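Long-range contacts in glycosyl hydrolases family 2, sugar binding domain protein (Bacteroides uniformis str. 3978 T3 ii, PDB 6D1P), which is a gut bacterial beta-glucuronidase of glycoside hydrolase family 2, and so probably hydrolyses O-glycosidic bonds of glucuronides: residues A[652-657]-A[689-694]; A[662-667]-A[676-681]. All coordinates share one frame; numbering follows the deposited sequence.

Contact 1. Residues A[652-657]-A[689-694]; sequences VELFVN and ITATGY
L654 supplies the apolar centre of this antiparallel strand pair. With CG anti to the backbone N, a chi2 of 71° turns CD1 toward the partner strand, 3.3 Å from T690 O and 3.9 Å from I689 CG2. V656 and I689 lie side by side on the same face, while V652 meets A691 and the bare backbone of G693. The hydrogen-bonded pairs E653–T692 and F655–T690 alternate with non-hydrogen-bonded ones. F655 N reaches T690 O at 2.6 Å with a nearly straight N-H (172°), though from above the carbonyl plane; the return bond, T690 N to F655 O, is in plane. On the other face, F655 runs its side chain alongside both threonines: T690 OG1 lies 3.1 Å from F655 CB and 3.3 Å from ring atom CD2, while T692 OG1 is at the ring edge, 3.7 Å from CE2. An alanine at F655 would probably lose the ring's packing along T690 and T692 and leave their side chains less covered. At the polar end, Y694 OH gives E653 OE2 a weak hydrogen bond of 3.2 Å, the carboxylate and ring planes 51° apart. T692 OG1 is held by D701 of strand 698-709, which flanks 689-694, whereas strand 659-665 borders 652-657. The aliphatic face packs on W678 and V680 of strand 677-680 and on L623 and I625 of strand 623-625, as in a beta-sandwich.

Contact 2. Residues A[662-667]-A[676-681]; sequences GRKKRN and LRWNVP
K664 NZ donates a very short hydrogen bond, 2.5 Å, to R677 O, in the carbonyl plane at a C=O...N angle of 156°. It joins edge strands of the two facing sheets of a beta-sandwich: the axes of the two short strand segments come no closer than 9.0 Å, so side chains rather than paired backbones make the connection. The same ammonium forms a cation-pi contact with W678, 4.0 Å from the centroid of the five-membered ring and 15° off its normal. K664 can serve both because its chain runs fully extended beyond CG, laying CD and CE over the indole face; CE sits 3.8 Å from that centroid as a CH-pi partner. The bond to the carbonyl would help fix the charge above the ring. At the indole rim, W678 NE1 gives G662 O a weak hydrogen bond, bent to 133° at the hydrogen. W678 thus meets 662-667 by both face and edge, while V652 and L654 pack on it from strand 651-656. The CB of R677 points away from 662-667, and its NH2 forms a salt bridge with D670. Farther along, L676 lays CD2 against the backbone where strand 662-665 ends, 3.6 Å from K665 O and close to R666 CA. R666 crosses that leucine obliquely and directs NE to S647 O; its aliphatic stem makes the closing touch, R666 CG to L676 CD1, at 3.8 Å.

In the fold
From the N-terminal side, strand 651-656 comes first and passes directly into 659-665, the edge strand of its sheet within the chain. A short excursion without helix or strand follows, and contact 2 closes it where 676-681 returns in the facing sheet. The chain then crosses back into strand 685-695, and contact 1 closes the larger loop, which encloses the smaller one entirely. Contact 1 is pairing within one sheet; contact 2 spans the two sheets. Their centres lie 9 Å apart and they touch directly: V652 O lies 3.0 Å from K664 N, a probable backbone hydrogen bond, and V656 CG2 packs against V680 CG1 at 3.4 Å. Both fall in the DUF4982 region.

Contact 1. Residues A[652-657]-A[689-694]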
# COMPACT_ATOMS: atom_id res chain seq x y z
N VAL A 652 16.36 51.31 -14.73
CA VAL A 652 15.63 50.94 -13.53
C VAL A 652 16.13 51.85 -12.42
O VAL A 652 17.34 52.01 -12.24
CB VAL A 652 15.85 49.47 -13.13
CG1 VAL A 652 15.30 49.21 -11.74
CG2 VAL A 652 15.22 48.55 -14.17
N GLU A 653 15.20 52.44 -11.68
CA GLU A 653 15.54 53.23 -10.52
C GLU A 653 15.07 52.53 -9.26
O GLU A 653 13.93 52.04 -9.19
CB GLU A 653 14.95 54.64 -10.61
CG GLU A 653 15.30 55.49 -9.40
CD GLU A 653 15.10 56.99 -9.63
OE1 GLU A 653 15.71 57.75 -8.85
OE2 GLU A 653 14.36 57.38 -10.58
N LEU A 654 15.95 52.48 -8.26
CA LEU A 654 15.67 51.87 -6.98
C LEU A 654 15.39 52.95 -5.96
O LEU A 654 16.03 54.00 -5.95
CB LEU A 654 16.86 51.02 -6.52
CG LEU A 654 16.55 50.12 -5.32
CD1 LEU A 654 15.63 48.99 -5.75
CD2 LEU A 654 17.83 49.60 -4.67
N PHE A 655 14.41 52.69 -5.09
CA PHE A 655 14.12 53.58 -3.97
C PHE A 655 14.14 52.74 -2.70
O PHE A 655 13.54 51.66 -2.66
CB PHE A 655 12.77 54.27 -4.11
CG PHE A 655 12.55 54.97 -5.42
CD1 PHE A 655 12.80 56.33 -5.55
CD2 PHE A 655 12.03 54.28 -6.50
CE1 PHE A 655 12.57 56.97 -6.76
CE2 PHE A 655 11.81 54.91 -7.72
CZ PHE A 655 12.08 56.27 -7.85
N VAL A 656 14.81 53.25 -1.67
CA VAL A 656 14.85 52.62 -0.37
C VAL A 656 14.31 53.61 0.66
O VAL A 656 14.86 54.71 0.82
CB VAL A 656 16.27 52.16 -0.01
CG1 VAL A 656 16.28 51.47 1.35
CG2 VAL A 656 16.78 51.24 -1.09
N ASN A 657 13.22 53.23 1.33
CA ASN A 657 12.58 54.07 2.36
C ASN A 657 12.29 55.48 1.84
O ASN A 657 12.52 56.48 2.52
CB ASN A 657 13.45 54.11 3.63
CG ASN A 657 13.44 52.78 4.38
OD1 ASN A 657 12.48 52.01 4.29
ND2 ASN A 657 14.51 52.52 5.13
N ILE A 689 11.40 48.88 -0.01
CA ILE A 689 12.29 48.92 -1.16
C ILE A 689 11.41 48.89 -2.39
O ILE A 689 10.61 47.97 -2.57
CB ILE A 689 13.29 47.75 -1.17
CG1 ILE A 689 14.37 47.96 -0.11
CG2 ILE A 689 13.92 47.59 -2.55
CD1 ILE A 689 14.74 46.71 0.64
N THR A 690 11.53 49.91 -3.23
CA THR A 690 10.74 49.96 -4.44
C THR A 690 11.67 50.18 -5.63
O THR A 690 12.80 50.65 -5.49
CB THR A 690 9.70 51.08 -4.40
OG1 THR A 690 10.38 52.34 -4.36
CG2 THR A 690 8.81 50.92 -3.18
N ALA A 691 11.14 49.86 -6.80
CA ALA A 691 11.86 50.00 -8.05
C ALA A 691 10.91 50.47 -9.13
O ALA A 691 9.74 50.07 -9.17
CB ALA A 691 12.52 48.68 -8.49
N THR A 692 11.43 51.31 -10.02
CA THR A 692 10.72 51.70 -11.22
C THR A 692 11.63 51.48 -12.42
O THR A 692 12.78 51.92 -12.43
CB THR A 692 10.24 53.15 -11.13
OG1 THR A 692 9.34 53.28 -10.02
CG2 THR A 692 9.51 53.54 -12.41
N GLY A 693 11.12 50.77 -13.40
CA GLY A 693 11.83 50.53 -14.64
C GLY A 693 11.14 51.33 -15.72
O GLY A 693 9.92 51.53 -15.69
N TYR A 694 11.94 51.80 -16.67
CA TYR A 694 11.44 52.62 -17.75
C TYR A 694 11.70 51.88 -19.05
O TYR A 694 12.83 51.45 -19.30
CB TYR A 694 12.11 53.99 -17.74
CG TYR A 694 12.10 54.65 -16.38
CD1 TYR A 694 11.05 55.50 -16.00
CD2 TYR A 694 13.13 54.43 -15.46
CE1 TYR A 694 11.03 56.11 -14.75
CE2 TYR A 694 13.12 55.04 -14.21
CZ TYR A 694 12.07 55.88 -13.85
OH TYR A 694 12.05 56.50 -12.61

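Contact 2. Residues A[662-667]-A[676-681]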
# COMPACT_ATOMS: atom_id res chain seq x y z
N GLY A 662 19.42 55.89 -7.25
CA GLY A 662 20.06 56.06 -8.55
C GLY A 662 19.36 55.33 -9.67
O GLY A 662 18.85 54.21 -9.50
N ARG A 663 19.31 55.96 -10.83
CA ARG A 663 18.89 55.31 -12.06
C ARG A 663 20.09 54.59 -12.66
O ARG A 663 21.19 55.15 -12.71
CB ARG A 663 18.33 56.36 -13.02
CG ARG A 663 17.26 55.90 -13.98
CD ARG A 663 16.31 57.05 -14.26
NE ARG A 663 15.54 56.85 -15.48
CZ ARG A 663 14.48 57.59 -15.83
NH1 ARG A 663 14.06 58.57 -15.02
NH2 ARG A 663 13.84 57.35 -16.96
N LYS A 664 19.90 53.34 -13.07
CA LYS A 664 20.99 52.55 -13.62
C LYS A 664 20.54 51.90 -14.92
O LYS A 664 19.35 51.66 -15.15
CB LYS A 664 21.50 51.49 -12.66
CG LYS A 664 22.21 52.08 -11.46
CD LYS A 664 22.93 51.02 -10.64
CE LYS A 664 23.60 51.64 -9.43
NZ LYS A 664 24.34 50.65 -8.59
N LYS A 665 21.51 51.69 -15.80
CA LYS A 665 21.25 51.17 -17.13
C LYS A 665 21.50 49.67 -17.12
O LYS A 665 22.41 49.18 -16.44
CB LYS A 665 22.13 51.87 -18.17
CG LYS A 665 21.85 51.42 -19.61
CD LYS A 665 22.77 52.12 -20.65
CE LYS A 665 23.72 51.14 -21.36
NZ LYS A 665 24.96 50.84 -20.59
N ARG A 666 20.67 48.94 -17.86
CA ARG A 666 20.77 47.50 -17.90
C ARG A 666 21.91 47.08 -18.83
O ARG A 666 22.00 47.54 -19.98
CB ARG A 666 19.45 46.86 -18.35
CG ARG A 666 19.42 45.35 -18.13
CD ARG A 666 18.28 44.64 -18.89
NE ARG A 666 18.35 43.19 -18.68
CZ ARG A 666 19.12 42.36 -19.38
NH1 ARG A 666 19.90 42.82 -20.36
NH2 ARG A 666 19.11 41.07 -19.11
N ASN A 667 22.78 46.20 -18.33
CA ASN A 667 23.90 45.69 -19.10
C ASN A 667 24.14 44.24 -18.70
O ASN A 667 24.72 43.97 -17.64
CB ASN A 667 25.14 46.56 -18.87
CG ASN A 667 26.37 46.02 -19.55
OD1 ASN A 667 26.28 45.12 -20.39
ND2 ASN A 667 27.53 46.56 -19.19
N LEU A 676 21.83 46.10 -12.76
CA LEU A 676 20.74 46.62 -11.92
C LEU A 676 20.92 46.10 -10.49
O LEU A 676 20.21 45.22 -10.00
CB LEU A 676 19.39 46.24 -12.51
CG LEU A 676 19.34 46.47 -14.02
CD1 LEU A 676 18.02 46.03 -14.65
CD2 LEU A 676 19.67 47.95 -14.38
N ARG A 677 21.90 46.67 -9.80
CA ARG A 677 22.19 46.32 -8.42
C ARG A 677 22.65 47.56 -7.69
O ARG A 677 23.32 48.42 -8.27
CB ARG A 677 23.25 45.22 -8.32
CG ARG A 677 24.60 45.58 -8.98
CD ARG A 677 25.63 44.48 -8.77
NE ARG A 677 26.95 44.89 -9.23
CZ ARG A 677 27.35 44.82 -10.50
NH1 ARG A 677 26.54 44.33 -11.44
NH2 ARG A 677 28.56 45.24 -10.84
N TRP A 678 22.26 47.66 -6.42
CA TRP A 678 22.60 48.74 -5.50
C TRP A 678 23.06 48.16 -4.17
O TRP A 678 22.58 47.12 -3.73
CB TRP A 678 21.40 49.66 -5.23
CG TRP A 678 20.92 50.40 -6.41
CD1 TRP A 678 21.12 51.72 -6.69
CD2 TRP A 678 20.14 49.88 -7.50
NE1 TRP A 678 20.51 52.06 -7.87
CE2 TRP A 678 19.91 50.94 -8.40
CE3 TRP A 678 19.63 48.61 -7.80
CZ2 TRP A 678 19.17 50.78 -9.56
CZ3 TRP A 678 18.91 48.46 -8.98
CH2 TRP A 678 18.69 49.53 -9.84
N ASN A 679 23.99 48.85 -3.53
CA ASN A 679 24.26 48.63 -2.12
C ASN A 679 23.60 49.74 -1.33
O ASN A 679 23.55 50.89 -1.78
CB ASN A 679 25.76 48.58 -1.84
CG ASN A 679 26.40 47.31 -2.36
OD1 ASN A 679 25.85 46.64 -3.24
ND2 ASN A 679 27.56 46.97 -1.83
N VAL A 680 23.02 49.39 -0.19
CA VAL A 680 22.08 50.30 0.46
C VAL A 680 22.17 50.12 1.97
O VAL A 680 22.42 49.01 2.45
CB VAL A 680 20.64 50.04 -0.05
CG1 VAL A 680 19.66 50.90 0.69
CG2 VAL A 680 20.51 50.28 -1.56
N PRO A 681 22.00 51.18 2.76
CA PRO A 681 21.78 50.98 4.19
C PRO A 681 20.36 50.49 4.43
O PRO A 681 19.41 50.90 3.76
CB PRO A 681 21.99 52.38 4.78
CG PRO A 681 21.54 53.29 3.68
CD PRO A 681 22.06 52.62 2.41